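Side-chain contacts in YohF (Salmonella typhimurium, PDB 6WON), which probably acts as an acetoin dehydrogenase, an oxidoreductase of the short-chain dehydrogenase/reductase family: residues 160-163 / 164-167; 172-176 / 177-181; 220-223 / 224-228. All blocks are in the same frame, centred on the assembly; numbering follows the deposited sequence.

The three contacts follow one another along the chain in a Rossmann-type fold built on a parallel sheet. Contacts 1 and 2 share helix 153-173: contact 1 is an inner turn, and contact 2, its centre about 14 Å away, is the bend that leads into strand 178-185. Thr166 packs directly on Val180 and Asn181, so these two contacts also meet across the helix-strand interface. Contact 3 lies on helix 216-226, on the opposite face of the sheet, about 17 Å from contact 2 and about 19 Å from contact 1 between centres; Asn181 touches Leu226. Strand 178-185 is thus packed between two helices, and both of these helices also reach other subunits of the tetramer.

Contact 1: 160-163 / 164-167; sequences HALG and GLTK
Thr166 meets the flat peptide carbonyl of Leu162 twice, with its N and its OG1 coming from opposite faces of the carbonyl plane. The backbone bond, Thr166 N to Leu162 O, is 2.9 Å; the hydroxyl bond, Thr166 OG1 to Leu162 O, is 2.8 Å, its donor tilted 31° from the plane. That second bond depends on the side-chain rotation: OG1 sits beside its own backbone N (chi1 -61°), which turns it back to the carbonyl of the preceding turn. OG1 also hydrogen-bonds to Asn139 ND2.

One residue on, Lys167 runs its extended chain past Gly163, CG lying 3.6 Å from Gly163 O, before NZ bonds to His146 O and His160 NE2 of the second subunit. Within the chain, His160 ND1 bonds to Thr156 O, and its NE2 to Lys167 NZ of the second subunit. On the apolar side, Leu162 and Leu165 cross at an angle, CD1 of Leu162 touching CD2 of Leu165 at 4.0 Å. Regular helical bonds tie the backbone, among them Leu165 N to Ala161 O at 2.9 Å.

His160 packs on Gly164 of the second subunit, and Ala161 meets its own counterpart there. Within the chain, Leu162 and Leu165 lean on helix 103-131, while Thr166 looks across to Val180 and Ala182 of strand 178-185.

Contact 2: 172-176 / 177-181; sequences ELIEH and HILVN
Leu173 and Ile178 pack side chain on side chain across the bend, CB to CB at 3.7 Å, and CG2 of Ile178 also touches CD1 of Leu173. That same Leu173 CD1 goes on to reach Val180 CG2 at 4.2 Å. On the other flank, Ile174 sends CD1 to CD2 of Leu179, 3.7 Å away; with CG1 swung away from its backbone N (chi1 -166°), its terminal methyl comes forward although the side chain starts out in the other direction. Ile178 CD1 fits against His176 CB at 3.8 Å, and CG of Glu175 sits over the centre of the His176 ring.

Behind these contacts, the backbone sets the angle of the turn. His177 N bonds to Ile174 O at 2.8 Å, approaching from well above the carbonyl plane, and a weak bond joins Ile178 N to Leu173 O at 3.3 Å. His177 takes the left-handed conformation that lets both form.

Further out, Ile178 is backed by Met128 and Ile129 of helix 103-131 and by Ile137 of strand 135-140, Ile174 packs on Ile210 of the third subunit, and Glu172 OE1 holds Phe98 N of the second. The paired 6-to-1 and 5-to-2 bonds are those of a Schellman motif, here turning the chain from helix 153-173 into strand 178-185 within a right-handed beta-alpha-beta unit of the Rossmann type.

Contact 3: 220-223 / 224-228; sequences ASLV and AWLCS
Leu222 and Trp225 hold the densely packed side of this turn, their side chains crossing with CD1 of Leu222 4.1 Å from CE3 of the indole. Leu226 comes in one residue further on: its CG lies beside its own backbone N (chi1 -74°), which brings it back to 3.6 Å from Leu222 O. Here the backbone is firm, with Leu226 N to Leu222 O at 2.9 Å and Ala224 N to Ala220 O at 2.8 Å, both donors nearly in line with the carbonyl. The leucines face the sheet: Leu222 rests on Leu239 and Val241 of strand 238-241, and Leu226 on Leu239 and on Val183 of strand 178-185. Ala220, Val223 and Ala224 are backed by helix 15-27.

Towards the partly exposed end, the helix slackens. Cys227 N makes a weak bond to Val223 O, bent to 132°, and another bond to Ala224 O, one residue nearer. Ser228 then folds back: its OG donates to Trp225 O at 2.7 Å, in the carbonyl plane and on a lone pair, while Ser228 N bonds to that same oxygen. Two donors on one acceptor finish the turn, while Cys227 still packs on Ile138 of strand 135-140, and Arg136 NH1 takes up Ser228 O.

The indole also belongs to the tetramer. Trp225 NE1 bonds to Ser221 OG of the third subunit, Ser221 OG in turn accepts from Trp225 NE1 of that subunit, and the two tryptophan rings meet. One turn of helix thus combines an apolar face for the sheet with a reciprocal polar pair for the subunit interface.

Contact 1: 160-163 / 164-167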
ATOM      1  N   HIS B 160      -3.196  11.979  -5.031  1.00 23.31           N
ATOM      2  CA  HIS B 160      -3.943  10.749  -4.764  1.00 21.32           C
ATOM      3  C   HIS B 160      -5.027  10.533  -5.808  1.00 19.92           C
ATOM      4  O   HIS B 160      -5.206   9.416  -6.312  1.00 22.23           O
ATOM      5  CB  HIS B 160      -4.579  10.799  -3.369  1.00 19.02           C
ATOM      6  CG  HIS B 160      -3.662  10.372  -2.263  1.00 19.75           C
ATOM      7  ND1 HIS B 160      -2.539  11.093  -1.906  1.00 19.11           N
ATOM      8  CD2 HIS B 160      -3.708   9.306  -1.427  1.00 17.52           C
ATOM      9  CE1 HIS B 160      -1.934  10.485  -0.899  1.00 20.08           C
ATOM     10  NE2 HIS B 160      -2.623   9.401  -0.590  1.00 19.10           N
ATOM     11  N   ALA B 161      -5.792  11.586  -6.108  1.00 20.25           N
ATOM     12  CA  ALA B 161      -6.798  11.523  -7.168  1.00 18.64           C
ATOM     13  C   ALA B 161      -6.189  11.048  -8.476  1.00 19.55           C
ATOM     14  O   ALA B 161      -6.742  10.175  -9.153  1.00 19.90           O
ATOM     15  CB  ALA B 161      -7.444  12.898  -7.369  1.00 16.94           C
ATOM     16  N   LEU B 162      -5.053  11.633  -8.867  1.00 23.01           N
ATOM     17  CA  LEU B 162      -4.468  11.256 -10.150  1.00 25.29           C
ATOM     18  C   LEU B 162      -4.004   9.807 -10.124  1.00 25.90           C
ATOM     19  O   LEU B 162      -4.059   9.111 -11.148  1.00 25.58           O
ATOM     20  CB  LEU B 162      -3.318  12.208 -10.510  1.00 26.73           C
ATOM     21  CG  LEU B 162      -2.662  12.063 -11.893  1.00 26.92           C
ATOM     22  CD1 LEU B 162      -3.688  11.835 -13.002  1.00 23.08           C
ATOM     23  CD2 LEU B 162      -1.809  13.291 -12.208  1.00 28.95           C
ATOM     24  N   GLY B 163      -3.577   9.322  -8.956  1.00 24.90           N
ATOM     25  CA  GLY B 163      -3.247   7.913  -8.835  1.00 24.55           C
ATOM     26  C   GLY B 163      -4.457   7.022  -9.051  1.00 22.04           C
ATOM     27  O   GLY B 163      -4.379   6.013  -9.754  1.00 21.70           O
ATOM     28  N   GLY B 164      -5.602   7.395  -8.466  1.00 21.93           N
ATOM     29  CA  GLY B 164      -6.816   6.626  -8.697  1.00 23.50           C
ATOM     30  C   GLY B 164      -7.230   6.619 -10.156  1.00 22.35           C
ATOM     31  O   GLY B 164      -7.605   5.575 -10.704  1.00 26.35           O
ATOM     32  N   LEU B 165      -7.167   7.780 -10.805  1.00 20.57           N
ATOM     33  CA  LEU B 165      -7.521   7.857 -12.218  1.00 23.90           C
ATOM     34  C   LEU B 165      -6.600   6.982 -13.056  1.00 25.13           C
ATOM     35  O   LEU B 165      -7.043   6.326 -14.008  1.00 26.81           O
ATOM     36  CB  LEU B 165      -7.460   9.314 -12.684  1.00 22.67           C
ATOM     37  CG  LEU B 165      -7.649   9.542 -14.185  1.00 23.23           C
ATOM     38  CD1 LEU B 165      -9.069   9.145 -14.616  1.00 20.30           C
ATOM     39  CD2 LEU B 165      -7.330  10.994 -14.534  1.00 24.34           C
ATOM     40  N   THR B 166      -5.311   6.958 -12.711  1.00 26.42           N
ATOM     41  CA  THR B 166      -4.358   6.102 -13.410  1.00 24.04           C
ATOM     42  C   THR B 166      -4.826   4.646 -13.413  1.00 22.29           C
ATOM     43  O   THR B 166      -4.819   3.980 -14.455  1.00 20.18           O
ATOM     44  CB  THR B 166      -2.977   6.225 -12.759  1.00 23.31           C
ATOM     45  OG1 THR B 166      -2.517   7.584 -12.838  1.00 24.73           O
ATOM     46  CG2 THR B 166      -1.973   5.337 -13.467  1.00 22.70           C
ATOM     47  N   LYS B 167      -5.233   4.137 -12.246  1.00 20.86           N
ATOM     48  CA  LYS B 167      -5.706   2.755 -12.158  1.00 20.04           C
ATOM     49  C   LYS B 167      -6.974   2.558 -12.977  1.00 24.08           C
ATOM     50  O   LYS B 167      -7.144   1.522 -13.636  1.00 25.95           O
ATOM     51  CB  LYS B 167      -5.974   2.369 -10.698  1.00 21.08           C
ATOM     52  CG  LYS B 167      -4.774   2.476  -9.755  1.00 24.59           C
ATOM     53  CD  LYS B 167      -5.205   2.354  -8.295  1.00 25.95           C
ATOM     54  CE  LYS B 167      -4.031   2.650  -7.346  1.00 25.02           C
ATOM     55  NZ  LYS B 167      -4.454   2.540  -5.918  1.00 25.19           N
TER

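Contact 2: 172-176 / 177-181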
ATOM      1  N   GLU B 172      -9.777   0.566 -17.978  1.00 27.91           N
ATOM      2  CA  GLU B 172     -10.754   0.868 -19.024  1.00 30.21           C
ATOM      3  C   GLU B 172     -10.149   0.956 -20.421  1.00 32.20           C
ATOM      4  O   GLU B 172     -10.878   0.780 -21.404  1.00 34.00           O
ATOM      5  CB  GLU B 172     -11.497   2.183 -18.727  1.00 30.88           C
ATOM      6  CG  GLU B 172     -12.700   2.010 -17.804  1.00 34.80           C
ATOM      7  CD  GLU B 172     -13.601   3.249 -17.690  1.00 33.31           C
ATOM      8  OE1 GLU B 172     -14.175   3.715 -18.702  1.00 32.75           O
ATOM      9  OE2 GLU B 172     -13.739   3.748 -16.563  1.00 33.68           O
ATOM     10  N   LEU B 173      -8.852   1.232 -20.547  1.00 30.19           N
ATOM     11  CA  LEU B 173      -8.242   1.378 -21.860  1.00 30.47           C
ATOM     12  C   LEU B 173      -7.431   0.159 -22.286  1.00 28.44           C
ATOM     13  O   LEU B 173      -6.896   0.157 -23.393  1.00 28.71           O
ATOM     14  CB  LEU B 173      -7.358   2.631 -21.893  1.00 30.96           C
ATOM     15  CG  LEU B 173      -8.077   3.942 -21.550  1.00 29.26           C
ATOM     16  CD1 LEU B 173      -7.093   5.097 -21.459  1.00 26.72           C
ATOM     17  CD2 LEU B 173      -9.171   4.244 -22.577  1.00 27.27           C
ATOM     18  N   ILE B 174      -7.347  -0.882 -21.452  1.00 29.44           N
ATOM     19  CA  ILE B 174      -6.507  -2.027 -21.795  1.00 29.95           C
ATOM     20  C   ILE B 174      -6.996  -2.697 -23.074  1.00 29.61           C
ATOM     21  O   ILE B 174      -6.187  -3.171 -23.880  1.00 31.31           O
ATOM     22  CB  ILE B 174      -6.419  -3.017 -20.607  1.00 33.42           C
ATOM     23  CG1 ILE B 174      -5.278  -4.021 -20.820  1.00 36.16           C
ATOM     24  CG2 ILE B 174      -7.726  -3.766 -20.376  1.00 30.36           C
ATOM     25  CD1 ILE B 174      -3.923  -3.374 -20.991  1.00 38.12           C
ATOM     26  N   GLU B 175      -8.310  -2.700 -23.320  1.00 30.15           N
ATOM     27  CA  GLU B 175      -8.823  -3.360 -24.514  1.00 33.81           C
ATOM     28  C   GLU B 175      -8.336  -2.691 -25.795  1.00 34.10           C
ATOM     29  O   GLU B 175      -8.314  -3.339 -26.844  1.00 36.53           O
ATOM     30  CB  GLU B 175     -10.353  -3.397 -24.487  1.00 37.92           C
ATOM     31  CG  GLU B 175     -11.015  -2.054 -24.786  1.00 43.65           C
ATOM     32  CD  GLU B 175     -12.495  -2.179 -25.149  1.00 50.29           C
ATOM     33  OE1 GLU B 175     -13.346  -1.933 -24.271  1.00 50.30           O
ATOM     34  OE2 GLU B 175     -12.805  -2.513 -26.320  1.00 54.54           O
ATOM     35  N   HIS B 176      -7.940  -1.419 -25.735  1.00 32.30           N
ATOM     36  CA  HIS B 176      -7.377  -0.723 -26.886  1.00 32.25           C
ATOM     37  C   HIS B 176      -5.854  -0.783 -26.912  1.00 32.88           C
ATOM     38  O   HIS B 176      -5.226  -0.032 -27.667  1.00 33.01           O
ATOM     39  CB  HIS B 176      -7.845   0.731 -26.905  1.00 34.02           C
ATOM     40  CG  HIS B 176      -9.320   0.894 -26.705  1.00 37.42           C
ATOM     41  ND1 HIS B 176     -10.248   0.451 -27.619  1.00 38.90           N
ATOM     42  CD2 HIS B 176     -10.027   1.449 -25.688  1.00 38.74           C
ATOM     43  CE1 HIS B 176     -11.465   0.728 -27.180  1.00 40.91           C
ATOM     44  NE2 HIS B 176     -11.358   1.340 -26.013  1.00 38.32           N
ATOM     45  N   HIS B 177      -5.253  -1.651 -26.099  1.00 30.33           N
ATOM     46  CA  HIS B 177      -3.802  -1.778 -26.014  1.00 31.80           C
ATOM     47  C   HIS B 177      -3.153  -0.451 -25.617  1.00 31.43           C
ATOM     48  O   HIS B 177      -2.072  -0.092 -26.095  1.00 29.82           O
ATOM     49  CB  HIS B 177      -3.227  -2.325 -27.318  1.00 35.69           C
ATOM     50  CG  HIS B 177      -3.887  -3.594 -27.762  1.00 41.79           C
ATOM     51  ND1 HIS B 177      -3.610  -4.817 -27.185  1.00 43.76           N
ATOM     52  CD2 HIS B 177      -4.837  -3.826 -28.701  1.00 43.39           C
ATOM     53  CE1 HIS B 177      -4.349  -5.751 -27.760  1.00 44.78           C
ATOM     54  NE2 HIS B 177      -5.099  -5.178 -28.686  1.00 44.70           N
ATOM     55  N   ILE B 178      -3.827   0.276 -24.726  1.00 26.82           N
ATOM     56  CA  ILE B 178      -3.295   1.488 -24.109  1.00 26.13           C
ATOM     57  C   ILE B 178      -2.860   1.135 -22.689  1.00 25.01           C
ATOM     58  O   ILE B 178      -3.683   0.729 -21.856  1.00 24.20           O
ATOM     59  CB  ILE B 178      -4.336   2.621 -24.101  1.00 27.06           C
ATOM     60  CG1 ILE B 178      -4.701   3.031 -25.535  1.00 27.25           C
ATOM     61  CG2 ILE B 178      -3.806   3.822 -23.333  1.00 27.83           C
ATOM     62  CD1 ILE B 178      -5.996   3.838 -25.644  1.00 26.99           C
ATOM     63  N   LEU B 179      -1.569   1.273 -22.408  1.00 26.90           N
ATOM     64  CA  LEU B 179      -1.040   0.994 -21.076  1.00 26.62           C
ATOM     65  C   LEU B 179      -0.902   2.315 -20.334  1.00 26.01           C
ATOM     66  O   LEU B 179      -0.416   3.297 -20.906  1.00 23.87           O
ATOM     67  CB  LEU B 179       0.305   0.272 -21.153  1.00 21.75           C
ATOM     68  CG  LEU B 179       0.414  -0.903 -22.141  1.00 25.25           C
ATOM     69  CD1 LEU B 179       1.787  -1.595 -22.045  1.00 23.45           C
ATOM     70  CD2 LEU B 179      -0.705  -1.921 -21.933  1.00 24.04           C
ATOM     71  N   VAL B 180      -1.347   2.346 -19.078  1.00 23.66           N
ATOM     72  CA  VAL B 180      -1.414   3.586 -18.309  1.00 24.22           C
ATOM     73  C   VAL B 180      -0.739   3.373 -16.962  1.00 25.45           C
ATOM     74  O   VAL B 180      -1.161   2.510 -16.176  1.00 22.64           O
ATOM     75  CB  VAL B 180      -2.860   4.060 -18.112  1.00 22.21           C
ATOM     76  CG1 VAL B 180      -2.883   5.425 -17.415  1.00 19.67           C
ATOM     77  CG2 VAL B 180      -3.559   4.128 -19.460  1.00 23.62           C
ATOM     78  N   ASN B 181       0.281   4.178 -16.681  1.00 23.78           N
ATOM     79  CA  ASN B 181       1.000   4.066 -15.423  1.00 25.42           C
ATOM     80  C   ASN B 181       1.269   5.457 -14.877  1.00 25.60           C
ATOM     81  O   ASN B 181       1.243   6.448 -15.610  1.00 22.61           O
ATOM     82  CB  ASN B 181       2.327   3.326 -15.600  1.00 23.68           C
ATOM     83  CG  ASN B 181       2.132   1.879 -16.014  1.00 23.93           C
ATOM     84  OD1 ASN B 181       1.820   1.026 -15.178  1.00 25.27           O
ATOM     85  ND2 ASN B 181       2.330   1.591 -17.300  1.00 19.78           N
TER

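Contact 3: 220-223 / 224-228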
ATOM      1  N   ALA B 220      13.042  11.020 -16.264  1.00 21.76           N
ATOM      2  CA  ALA B 220      12.859  10.817 -17.699  1.00 22.62           C
ATOM      3  C   ALA B 220      13.259   9.407 -18.130  1.00 21.84           C
ATOM      4  O   ALA B 220      12.592   8.796 -18.970  1.00 21.82           O
ATOM      5  CB  ALA B 220      13.657  11.870 -18.471  1.00 20.92           C
ATOM      6  N   SER B 221      14.328   8.863 -17.545  1.00 21.36           N
ATOM      7  CA  SER B 221      14.788   7.539 -17.953  1.00 22.03           C
ATOM      8  C   SER B 221      13.701   6.483 -17.767  1.00 23.00           C
ATOM      9  O   SER B 221      13.493   5.631 -18.640  1.00 25.40           O
ATOM     10  CB  SER B 221      16.044   7.164 -17.171  1.00 22.99           C
ATOM     11  OG  SER B 221      16.520   5.897 -17.592  1.00 24.35           O
ATOM     12  N   LEU B 222      12.985   6.530 -16.643  1.00 23.75           N
ATOM     13  CA  LEU B 222      11.921   5.559 -16.422  1.00 23.80           C
ATOM     14  C   LEU B 222      10.743   5.816 -17.349  1.00 25.10           C
ATOM     15  O   LEU B 222      10.162   4.875 -17.906  1.00 25.08           O
ATOM     16  CB  LEU B 222      11.461   5.591 -14.968  1.00 22.12           C
ATOM     17  CG  LEU B 222      10.356   4.569 -14.676  1.00 25.05           C
ATOM     18  CD1 LEU B 222      10.872   3.146 -14.936  1.00 24.74           C
ATOM     19  CD2 LEU B 222       9.802   4.696 -13.242  1.00 20.84           C
ATOM     20  N   VAL B 223      10.365   7.086 -17.514  1.00 25.09           N
ATOM     21  CA  VAL B 223       9.301   7.432 -18.454  1.00 22.08           C
ATOM     22  C   VAL B 223       9.619   6.887 -19.843  1.00 20.72           C
ATOM     23  O   VAL B 223       8.748   6.317 -20.519  1.00 21.96           O
ATOM     24  CB  VAL B 223       9.087   8.957 -18.480  1.00 24.16           C
ATOM     25  CG1 VAL B 223       8.165   9.332 -19.637  1.00 21.41           C
ATOM     26  CG2 VAL B 223       8.507   9.450 -17.139  1.00 21.60           C
ATOM     27  N   ALA B 224      10.874   7.041 -20.287  1.00 18.85           N
ATOM     28  CA  ALA B 224      11.280   6.472 -21.576  1.00 22.07           C
ATOM     29  C   ALA B 224      11.103   4.957 -21.603  1.00 23.26           C
ATOM     30  O   ALA B 224      10.615   4.406 -22.595  1.00 24.58           O
ATOM     31  CB  ALA B 224      12.735   6.816 -21.890  1.00 20.67           C
ATOM     32  N   TRP B 225      11.519   4.264 -20.540  1.00 20.16           N
ATOM     33  CA  TRP B 225      11.364   2.811 -20.526  1.00 25.51           C
ATOM     34  C   TRP B 225       9.898   2.415 -20.662  1.00 25.71           C
ATOM     35  O   TRP B 225       9.571   1.483 -21.403  1.00 27.44           O
ATOM     36  CB  TRP B 225      11.964   2.198 -19.255  1.00 26.18           C
ATOM     37  CG  TRP B 225      11.733   0.701 -19.243  1.00 31.09           C
ATOM     38  CD1 TRP B 225      12.458  -0.249 -19.921  1.00 29.71           C
ATOM     39  CD2 TRP B 225      10.675  -0.006 -18.576  1.00 29.04           C
ATOM     40  NE1 TRP B 225      11.930  -1.494 -19.690  1.00 27.74           N
ATOM     41  CE2 TRP B 225      10.831  -1.374 -18.880  1.00 26.54           C
ATOM     42  CE3 TRP B 225       9.616   0.385 -17.750  1.00 27.29           C
ATOM     43  CZ2 TRP B 225       9.975  -2.350 -18.385  1.00 23.16           C
ATOM     44  CZ3 TRP B 225       8.764  -0.593 -17.257  1.00 25.52           C
ATOM     45  CH2 TRP B 225       8.949  -1.942 -17.577  1.00 23.68           C
ATOM     46  N   LEU B 226       9.002   3.127 -19.973  1.00 23.31           N
ATOM     47  CA  LEU B 226       7.570   2.850 -20.065  1.00 21.61           C
ATOM     48  C   LEU B 226       7.018   3.055 -21.471  1.00 25.71           C
ATOM     49  O   LEU B 226       5.961   2.504 -21.799  1.00 27.36           O
ATOM     50  CB  LEU B 226       6.810   3.732 -19.081  1.00 20.88           C
ATOM     51  CG  LEU B 226       6.945   3.323 -17.608  1.00 22.63           C
ATOM     52  CD1 LEU B 226       6.383   4.392 -16.706  1.00 22.01           C
ATOM     53  CD2 LEU B 226       6.244   1.988 -17.345  1.00 22.66           C
ATOM     54  N   CYS B 227       7.696   3.838 -22.307  1.00 25.68           N
ATOM     55  CA  CYS B 227       7.290   4.007 -23.696  1.00 27.56           C
ATOM     56  C   CYS B 227       7.951   3.005 -24.631  1.00 31.70           C
ATOM     57  O   CYS B 227       7.691   3.045 -25.839  1.00 34.08           O
ATOM     58  CB  CYS B 227       7.599   5.435 -24.173  1.00 26.42           C
ATOM     59  SG  CYS B 227       6.762   6.694 -23.198  1.00 28.48           S
ATOM     60  N   SER B 228       8.785   2.112 -24.109  1.00 34.35           N
ATOM     61  CA  SER B 228       9.533   1.171 -24.927  1.00 35.75           C
ATOM     62  C   SER B 228       8.795  -0.165 -25.041  1.00 31.04           C
ATOM     63  O   SER B 228       7.864  -0.459 -24.286  1.00 26.42           O
ATOM     64  CB  SER B 228      10.923   0.963 -24.334  1.00 34.53           C
ATOM     65  OG  SER B 228      10.837   0.004 -23.304  1.00 31.37           O
TER